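Local coordinates for oxidoreductase, zinc-binding dehydrogenase family (Myxococcus xanthus, PDB 5K1S), which is a zinc-binding medium-chain reductase that takes part in an alternative de novo route to isovaleryl coenzyme A and probably uses NADP as cofactor, at residues H79-E84 with A101-R106; L49-C54 with Q140-P145. All blocks are in the same frame, centred on the assembly; numbering follows the deposited sequence.

Contact 1: H79-E84 with A101-R106; sequences HEAAGE and AATLQR. With ZN (zinc ion), chain F.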
ATOM      1  N   HIS A  79      27.624   5.249  -1.842  1.00 47.48           N
ATOM      2  CA  HIS A  79      26.592   6.275  -1.895  1.00 47.97           C
ATOM      3  C   HIS A  79      26.323   6.921  -0.543  1.00 48.74           C
ATOM      4  O   HIS A  79      25.417   7.758  -0.442  1.00 49.37           O
ATOM      5  CB  HIS A  79      25.285   5.685  -2.446  1.00 48.53           C
ATOM      6  CG  HIS A  79      24.670   4.639  -1.568  1.00 48.91           C
ATOM      7  ND1 HIS A  79      24.600   3.312  -1.930  1.00 48.62           N
ATOM      8  CD2 HIS A  79      24.089   4.727  -0.347  1.00 49.83           C
ATOM      9  CE1 HIS A  79      24.006   2.627  -0.970  1.00 49.28           C
ATOM     10  NE2 HIS A  79      23.688   3.461   0.003  1.00 50.08           N
ATOM     11  N   GLU A  80      27.083   6.568   0.492  1.00 54.42           N
ATOM     12  CA  GLU A  80      26.796   6.994   1.855  1.00 56.42           C
ATOM     13  C   GLU A  80      27.959   7.824   2.386  1.00 56.91           C
ATOM     14  O   GLU A  80      28.557   7.487   3.411  1.00 58.11           O
ATOM     15  CB  GLU A  80      26.541   5.765   2.732  1.00 57.28           C
ATOM     16  CG  GLU A  80      25.463   5.950   3.786  1.00 59.30           C
ATOM     17  CD  GLU A  80      25.133   4.647   4.499  1.00 60.04           C
ATOM     18  OE1 GLU A  80      25.693   3.598   4.111  1.00 58.76           O
ATOM     19  OE2 GLU A  80      24.313   4.664   5.441  1.00 62.02           O
ATOM     20  N   ALA A  81      28.273   8.918   1.700  1.00 41.35           N
ATOM     21  CA  ALA A  81      29.478   9.691   1.955  1.00 41.57           C
ATOM     22  C   ALA A  81      29.150  10.977   2.704  1.00 43.45           C
ATOM     23  O   ALA A  81      28.119  11.611   2.456  1.00 43.93           O
ATOM     24  CB  ALA A  81      30.192  10.026   0.645  1.00 40.00           C
ATOM     25  N   ALA A  82      30.038  11.353   3.619  1.00 46.25           N
ATOM     26  CA  ALA A  82      29.950  12.607   4.354  1.00 48.17           C
ATOM     27  C   ALA A  82      31.293  13.309   4.243  1.00 48.38           C
ATOM     28  O   ALA A  82      32.337  12.694   4.484  1.00 48.69           O
ATOM     29  CB  ALA A  82      29.587  12.370   5.824  1.00 50.71           C
ATOM     30  N   GLY A  83      31.270  14.579   3.875  1.00 47.66           N
ATOM     31  CA  GLY A  83      32.496  15.297   3.630  1.00 48.04           C
ATOM     32  C   GLY A  83      32.343  16.791   3.767  1.00 49.52           C
ATOM     33  O   GLY A  83      31.372  17.289   4.339  1.00 50.49           O
ATOM     34  N   GLU A  84      33.324  17.506   3.221  1.00 52.13           N
ATOM     35  CA  GLU A  84      33.451  18.946   3.394  1.00 53.92           C
ATOM     36  C   GLU A  84      33.554  19.609   2.029  1.00 53.11           C
ATOM     37  O   GLU A  84      34.340  19.177   1.182  1.00 51.95           O
ATOM     38  CB  GLU A  84      34.684  19.278   4.240  1.00 55.77           C
ATOM     39  CG  GLU A  84      34.934  20.758   4.451  1.00 57.85           C
ATOM     40  CD  GLU A  84      36.214  21.017   5.223  1.00 59.69           C
ATOM     41  OE1 GLU A  84      36.906  20.034   5.567  1.00 59.35           O
ATOM     42  OE2 GLU A  84      36.528  22.200   5.481  1.00 61.63           O
ATOM     43  N   ALA A 101      28.464  18.337   4.347  1.00 46.46           N
ATOM     44  CA  ALA A 101      27.436  17.719   3.524  1.00 45.33           C
ATOM     45  C   ALA A 101      27.487  16.201   3.637  1.00 44.35           C
ATOM     46  O   ALA A 101      28.495  15.615   4.041  1.00 44.21           O
ATOM     47  CB  ALA A 101      27.581  18.130   2.053  1.00 44.78           C
ATOM     48  N   ALA A 102      26.374  15.570   3.263  1.00 43.66           N
ATOM     49  CA  ALA A 102      26.274  14.119   3.189  1.00 42.67           C
ATOM     50  C   ALA A 102      25.423  13.756   1.982  1.00 41.79           C
ATOM     51  O   ALA A 102      24.350  14.332   1.784  1.00 42.09           O
ATOM     52  CB  ALA A 102      25.663  13.531   4.465  1.00 43.03           C
ATOM     53  N   THR A 103      25.896  12.802   1.186  1.00 40.79           N
ATOM     54  CA  THR A 103      25.241  12.464  -0.069  1.00 39.96           C
ATOM     55  C   THR A 103      24.005  11.601   0.164  1.00 39.94           C
ATOM     56  O   THR A 103      23.947  10.793   1.095  1.00 40.45           O
ATOM     57  CB  THR A 103      26.203  11.720  -0.996  1.00 39.08           C
ATOM     58  OG1 THR A 103      26.682  10.539  -0.341  1.00 38.76           O
ATOM     59  CG2 THR A 103      27.385  12.606  -1.379  1.00 39.41           C
ATOM     60  N   LEU A 104      23.010  11.787  -0.700  1.00 41.73           N
ATOM     61  CA  LEU A 104      21.867  10.892  -0.768  1.00 42.23           C
ATOM     62  C   LEU A 104      22.273   9.603  -1.479  1.00 40.66           C
ATOM     63  O   LEU A 104      23.434   9.400  -1.847  1.00 39.17           O
ATOM     64  CB  LEU A 104      20.700  11.563  -1.491  1.00 43.29           C
ATOM     65  CG  LEU A 104      19.955  12.688  -0.770  1.00 45.12           C
ATOM     66  CD1 LEU A 104      19.014  13.386  -1.733  1.00 45.91           C
ATOM     67  CD2 LEU A 104      19.183  12.150   0.417  1.00 46.46           C
ATOM     68  N   GLN A 105      21.302   8.715  -1.681  1.00 43.68           N
ATOM     69  CA  GLN A 105      21.555   7.508  -2.456  1.00 42.41           C
ATOM     70  C   GLN A 105      21.483   7.795  -3.951  1.00 41.99           C
ATOM     71  O   GLN A 105      22.390   7.425  -4.706  1.00 40.45           O
ATOM     72  CB  GLN A 105      20.555   6.420  -2.066  1.00 43.25           C
ATOM     73  CG  GLN A 105      20.656   5.989  -0.604  1.00 43.83           C
ATOM     74  CD  GLN A 105      19.330   6.043   0.134  1.00 45.81           C
ATOM     75  OE1 GLN A 105      18.333   6.542  -0.385  1.00 46.77           O
ATOM     76  NE2 GLN A 105      19.316   5.529   1.356  1.00 46.63           N
ATOM     77  N   ARG A 106      20.420   8.464  -4.392  1.00 46.48           N
ATOM     78  CA  ARG A 106      20.186   8.736  -5.801  1.00 46.55           C
ATOM     79  C   ARG A 106      19.797  10.195  -5.987  1.00 47.80           C
ATOM     80  O   ARG A 106      19.443  10.897  -5.037  1.00 48.76           O
ATOM     81  CB  ARG A 106      19.088   7.827  -6.370  1.00 47.31           C
ATOM     82  CG  ARG A 106      17.745   7.987  -5.672  1.00 49.35           C
ATOM     83  CD  ARG A 106      16.670   7.117  -6.296  1.00 50.03           C
ATOM     84  NE  ARG A 106      16.295   7.561  -7.636  1.00 49.92           N
ATOM     85  CZ  ARG A 106      15.507   8.600  -7.890  1.00 51.32           C
ATOM     86  NH1 ARG A 106      15.014   9.325  -6.895  1.00 52.98           N
ATOM     87  NH2 ARG A 106      15.214   8.924  -9.141  1.00 50.61           N
TER
HETATM   88 ZN    ZN F 402      22.459   2.273   1.066  1.00 70.31          ZN
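The imidazole ring of His79 meets the side chain of Gln105 obliquely, with CD2 of His79 3.7 Å from CG of Gln105. The ring and the Gln105 amide plane are turned 76° apart. NE2 of the ring binds the zinc ion at 2.0 Å. Cys57 and Cys166 bind the same zinc, and the ring of His59 meets that of His79 at a steep angle. Thr103 grips the backbone next to the histidine. Its OG1 lies between its own backbone N and carbonyl carbon (chi1 58°), which brings it to two partners. OG1 donates to His79 O at 3.1 Å, from above the carbonyl plane. Thr103 OG1 in turn accepts the N-H of Ala81 at 3.1 Å, so one buried hydroxyl serves both sides of Glu80. The ladder continues with Thr103 N to Ala81 O at 2.8 Å. Gly83 and Ala101 then form a hydrogen-bonded pair, Gly83 N to Ala101 O and Ala101 N to Gly83 O. Ala82 and Ala102 lie between as a non-hydrogen-bonded pair, their CB atoms 4.3 Å apart. This is an antiparallel hairpin of the GroES-like domain, with a zinc-binding histidine next to its first strand, as in zinc-dependent medium-chain dehydrogenases.

Contact 2: L49-C54 with Q140-P145; sequences LRVHAC and QFMVAP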
ATOM      1  N   LEU A  49      33.553  17.681  -2.953  1.00 50.29           N
ATOM      2  CA  LEU A  49      33.554  17.285  -1.554  1.00 50.40           C
ATOM      3  C   LEU A  49      34.881  16.646  -1.175  1.00 50.71           C
ATOM      4  O   LEU A  49      35.510  15.952  -1.978  1.00 50.24           O
ATOM      5  CB  LEU A  49      32.421  16.299  -1.258  1.00 49.51           C
ATOM      6  CG  LEU A  49      31.009  16.870  -1.143  1.00 49.77           C
ATOM      7  CD1 LEU A  49      30.009  15.737  -1.015  1.00 49.11           C
ATOM      8  CD2 LEU A  49      30.896  17.815   0.045  1.00 51.04           C
ATOM      9  N   ARG A  50      35.297  16.892   0.064  1.00 66.68           N
ATOM     10  CA  ARG A  50      36.459  16.237   0.656  1.00 67.70           C
ATOM     11  C   ARG A  50      35.913  15.165   1.590  1.00 67.39           C
ATOM     12  O   ARG A  50      35.496  15.455   2.714  1.00 68.43           O
ATOM     13  CB  ARG A  50      37.337  17.246   1.388  1.00 69.91           C
ATOM     14  CG  ARG A  50      38.769  16.791   1.620  1.00 71.57           C
ATOM     15  CD  ARG A  50      38.909  15.916   2.853  1.00 72.67           C
ATOM     16  NE  ARG A  50      40.194  16.131   3.514  1.00 75.59           N
ATOM     17  CZ  ARG A  50      40.421  17.062   4.438  1.00 77.67           C
ATOM     18  NH1 ARG A  50      39.447  17.878   4.828  1.00 77.15           N
ATOM     19  NH2 ARG A  50      41.628  17.181   4.977  1.00 80.65           N
ATOM     20  N   VAL A  51      35.904  13.923   1.113  1.00 47.05           N
ATOM     21  CA  VAL A  51      35.224  12.846   1.821  1.00 46.89           C
ATOM     22  C   VAL A  51      36.005  12.505   3.082  1.00 48.88           C
ATOM     23  O   VAL A  51      37.181  12.130   3.020  1.00 49.77           O
ATOM     24  CB  VAL A  51      35.066  11.614   0.921  1.00 45.52           C
ATOM     25  CG1 VAL A  51      34.242  10.542   1.627  1.00 45.70           C
ATOM     26  CG2 VAL A  51      34.423  12.001  -0.409  1.00 44.12           C
ATOM     27  N   HIS A  52      35.348  12.636   4.235  1.00 49.19           N
ATOM     28  CA  HIS A  52      35.922  12.212   5.503  1.00 51.50           C
ATOM     29  C   HIS A  52      35.491  10.809   5.903  1.00 51.32           C
ATOM     30  O   HIS A  52      36.176  10.175   6.713  1.00 53.36           O
ATOM     31  CB  HIS A  52      35.531  13.188   6.620  1.00 53.26           C
ATOM     32  CG  HIS A  52      36.227  14.510   6.536  1.00 54.37           C
ATOM     33  ND1 HIS A  52      37.441  14.752   7.141  1.00 56.97           N
ATOM     34  CD2 HIS A  52      35.879  15.663   5.918  1.00 53.55           C
ATOM     35  CE1 HIS A  52      37.810  15.997   6.900  1.00 57.57           C
ATOM     36  NE2 HIS A  52      36.878  16.572   6.160  1.00 55.49           N
ATOM     37  N   ALA A  53      34.386  10.315   5.355  1.00 46.77           N
ATOM     38  CA  ALA A  53      33.893   8.987   5.683  1.00 46.62           C
ATOM     39  C   ALA A  53      32.849   8.587   4.652  1.00 44.19           C
ATOM     40  O   ALA A  53      32.151   9.440   4.095  1.00 43.15           O
ATOM     41  CB  ALA A  53      33.297   8.947   7.094  1.00 48.53           C
ATOM     42  N   CYS A  54      32.756   7.283   4.397  1.00 48.08           N
ATOM     43  CA  CYS A  54      31.732   6.740   3.512  1.00 46.19           C
ATOM     44  C   CYS A  54      31.225   5.434   4.095  1.00 47.08           C
ATOM     45  O   CYS A  54      32.003   4.492   4.287  1.00 48.13           O
ATOM     46  CB  CYS A  54      32.266   6.513   2.097  1.00 44.52           C
ATOM     47  SG  CYS A  54      31.001   5.889   0.963  1.00 42.64           S
ATOM     48  N   GLN A 140      38.922   9.969  -1.614  1.00 48.23           N
ATOM     49  CA  GLN A 140      39.204  11.173  -0.841  1.00 49.61           C
ATOM     50  C   GLN A 140      38.325  12.344  -1.256  1.00 49.17           C
ATOM     51  O   GLN A 140      38.116  13.261  -0.454  1.00 50.27           O
ATOM     52  CB  GLN A 140      40.674  11.566  -0.992  1.00 50.85           C
ATOM     53  CG  GLN A 140      41.649  10.544  -0.438  1.00 51.82           C
ATOM     54  CD  GLN A 140      43.096  10.962  -0.619  1.00 53.17           C
ATOM     55  OE1 GLN A 140      43.548  11.210  -1.736  1.00 52.69           O
ATOM     56  NE2 GLN A 140      43.829  11.044   0.485  1.00 55.03           N
ATOM     57  N   PHE A 141      37.804  12.331  -2.482  1.00 42.44           N
ATOM     58  CA  PHE A 141      37.021  13.436  -3.011  1.00 42.17           C
ATOM     59  C   PHE A 141      35.920  12.886  -3.904  1.00 40.56           C
ATOM     60  O   PHE A 141      35.969  11.739  -4.351  1.00 39.65           O
ATOM     61  CB  PHE A 141      37.881  14.421  -3.819  1.00 42.68           C
ATOM     62  CG  PHE A 141      39.033  15.000  -3.052  1.00 44.36           C
ATOM     63  CD1 PHE A 141      40.247  14.334  -2.995  1.00 44.84           C
ATOM     64  CD2 PHE A 141      38.910  16.217  -2.404  1.00 45.66           C
ATOM     65  CE1 PHE A 141      41.310  14.866  -2.296  1.00 46.53           C
ATOM     66  CE2 PHE A 141      39.973  16.755  -1.703  1.00 47.35           C
ATOM     67  CZ  PHE A 141      41.174  16.080  -1.649  1.00 47.77           C
ATOM     68  N   MET A 142      34.924  13.728  -4.168  1.00 47.36           N
ATOM     69  CA  MET A 142      33.838  13.372  -5.069  1.00 46.06           C
ATOM     70  C   MET A 142      33.053  14.629  -5.401  1.00 46.47           C
ATOM     71  O   MET A 142      32.914  15.527  -4.565  1.00 47.65           O
ATOM     72  CB  MET A 142      32.910  12.318  -4.450  1.00 45.38           C
ATOM     73  CG  MET A 142      32.105  12.813  -3.257  1.00 46.21           C
ATOM     74  SD  MET A 142      31.130  11.513  -2.472  1.00 45.53           S
ATOM     75  CE  MET A 142      29.972  11.114  -3.780  1.00 44.06           C
ATOM     76  N   VAL A 143      32.552  14.682  -6.625  1.00 38.47           N
ATOM     77  CA  VAL A 143      31.664  15.755  -7.053  1.00 38.86           C
ATOM     78  C   VAL A 143      30.232  15.343  -6.753  1.00 38.69           C
ATOM     79  O   VAL A 143      29.873  14.165  -6.823  1.00 37.99           O
ATOM     80  CB  VAL A 143      31.871  16.079  -8.547  1.00 38.48           C
ATOM     81  CG1 VAL A 143      30.728  16.933  -9.092  1.00 38.76           C
ATOM     82  CG2 VAL A 143      33.192  16.800  -8.737  1.00 38.89           C
ATOM     83  N   ALA A 144      29.405  16.324  -6.417  1.00 44.91           N
ATOM     84  CA  ALA A 144      28.022  16.058  -6.052  1.00 45.09           C
ATOM     85  C   ALA A 144      27.129  17.212  -6.488  1.00 46.37           C
ATOM     86  O   ALA A 144      27.374  18.360  -6.097  1.00 47.53           O
ATOM     87  CB  ALA A 144      27.899  15.845  -4.543  1.00 45.94           C
ATOM     88  N   PRO A 145      26.096  16.965  -7.294  1.00 44.81           N
ATOM     89  CA  PRO A 145      25.104  18.018  -7.538  1.00 46.67           C
ATOM     90  C   PRO A 145      24.486  18.461  -6.221  1.00 47.96           C
ATOM     91  O   PRO A 145      24.207  17.645  -5.342  1.00 47.86           O
ATOM     92  CB  PRO A 145      24.075  17.338  -8.451  1.00 47.12           C
ATOM     93  CG  PRO A 145      24.792  16.179  -9.054  1.00 45.23           C
ATOM     94  CD  PRO A 145      25.774  15.726  -8.024  1.00 44.01           C
TER
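Leu49 and Met142 form an antiparallel hydrogen-bonded pair, Leu49 N to Met142 O at 2.8 Å and Met142 N to Leu49 O at 3.2 Å, and Val51 N adds a bond to Gln140 O. Arg50 and Phe141 form the next pair, which is non-hydrogen-bonded. Their side chains share one face of the sheet. CG of Arg50 approaches CE2 of the Phe141 ring obliquely at 3.5 Å. The guanidinium plane is turned 12° from the ring plane, but the contact is made by CG. Phe141 CG lies beside its backbone N (chi1 -57°), which sets the ring next to Arg50, with CD2 3.4 Å from Leu49 O. An alanine in place of Phe141 would probably leave the Arg50 methylene chain without its aromatic partner and freer to turn. On the other face, Met142 CG touches Leu49 CB at 4.0 Å and Val51 CG2 at 3.8 Å. The Val51 and Met142 side chains cross at about a right angle. Leu49 CD1 also reaches CB of Ala144 at 4.1 Å. Thr103 touches both Leu49 and Met142. The Gln140 amide bonds elsewhere, to Lys19 N and Pro360 O. The chemistry is divided: buried apolar groups fill the Leu49 and Met142 face, while on the partly exposed face an aliphatic stem meets an aromatic ring.

From the N terminus the chain first runs through 49-54, turning a corner at His52. It passes Cys57, then lays down 79-84 and returns as 101-106. Contact 1 closes this short loop, with 16 residues between its segments. The chain then passes the four-cysteine zinc site before 140-145 comes back to 49-54. Contact 2 thus closes a far longer loop, and contact 1 lies wholly within it. The two share one sheet, in which strand 46-56 is the neighbour of both 80-88 and 141-145. Ala82 probably bonds through its backbone to His52 and Ala53, at a classic beta bulge. Ala81 CB packs on Met142 SD, 3.6 Å away.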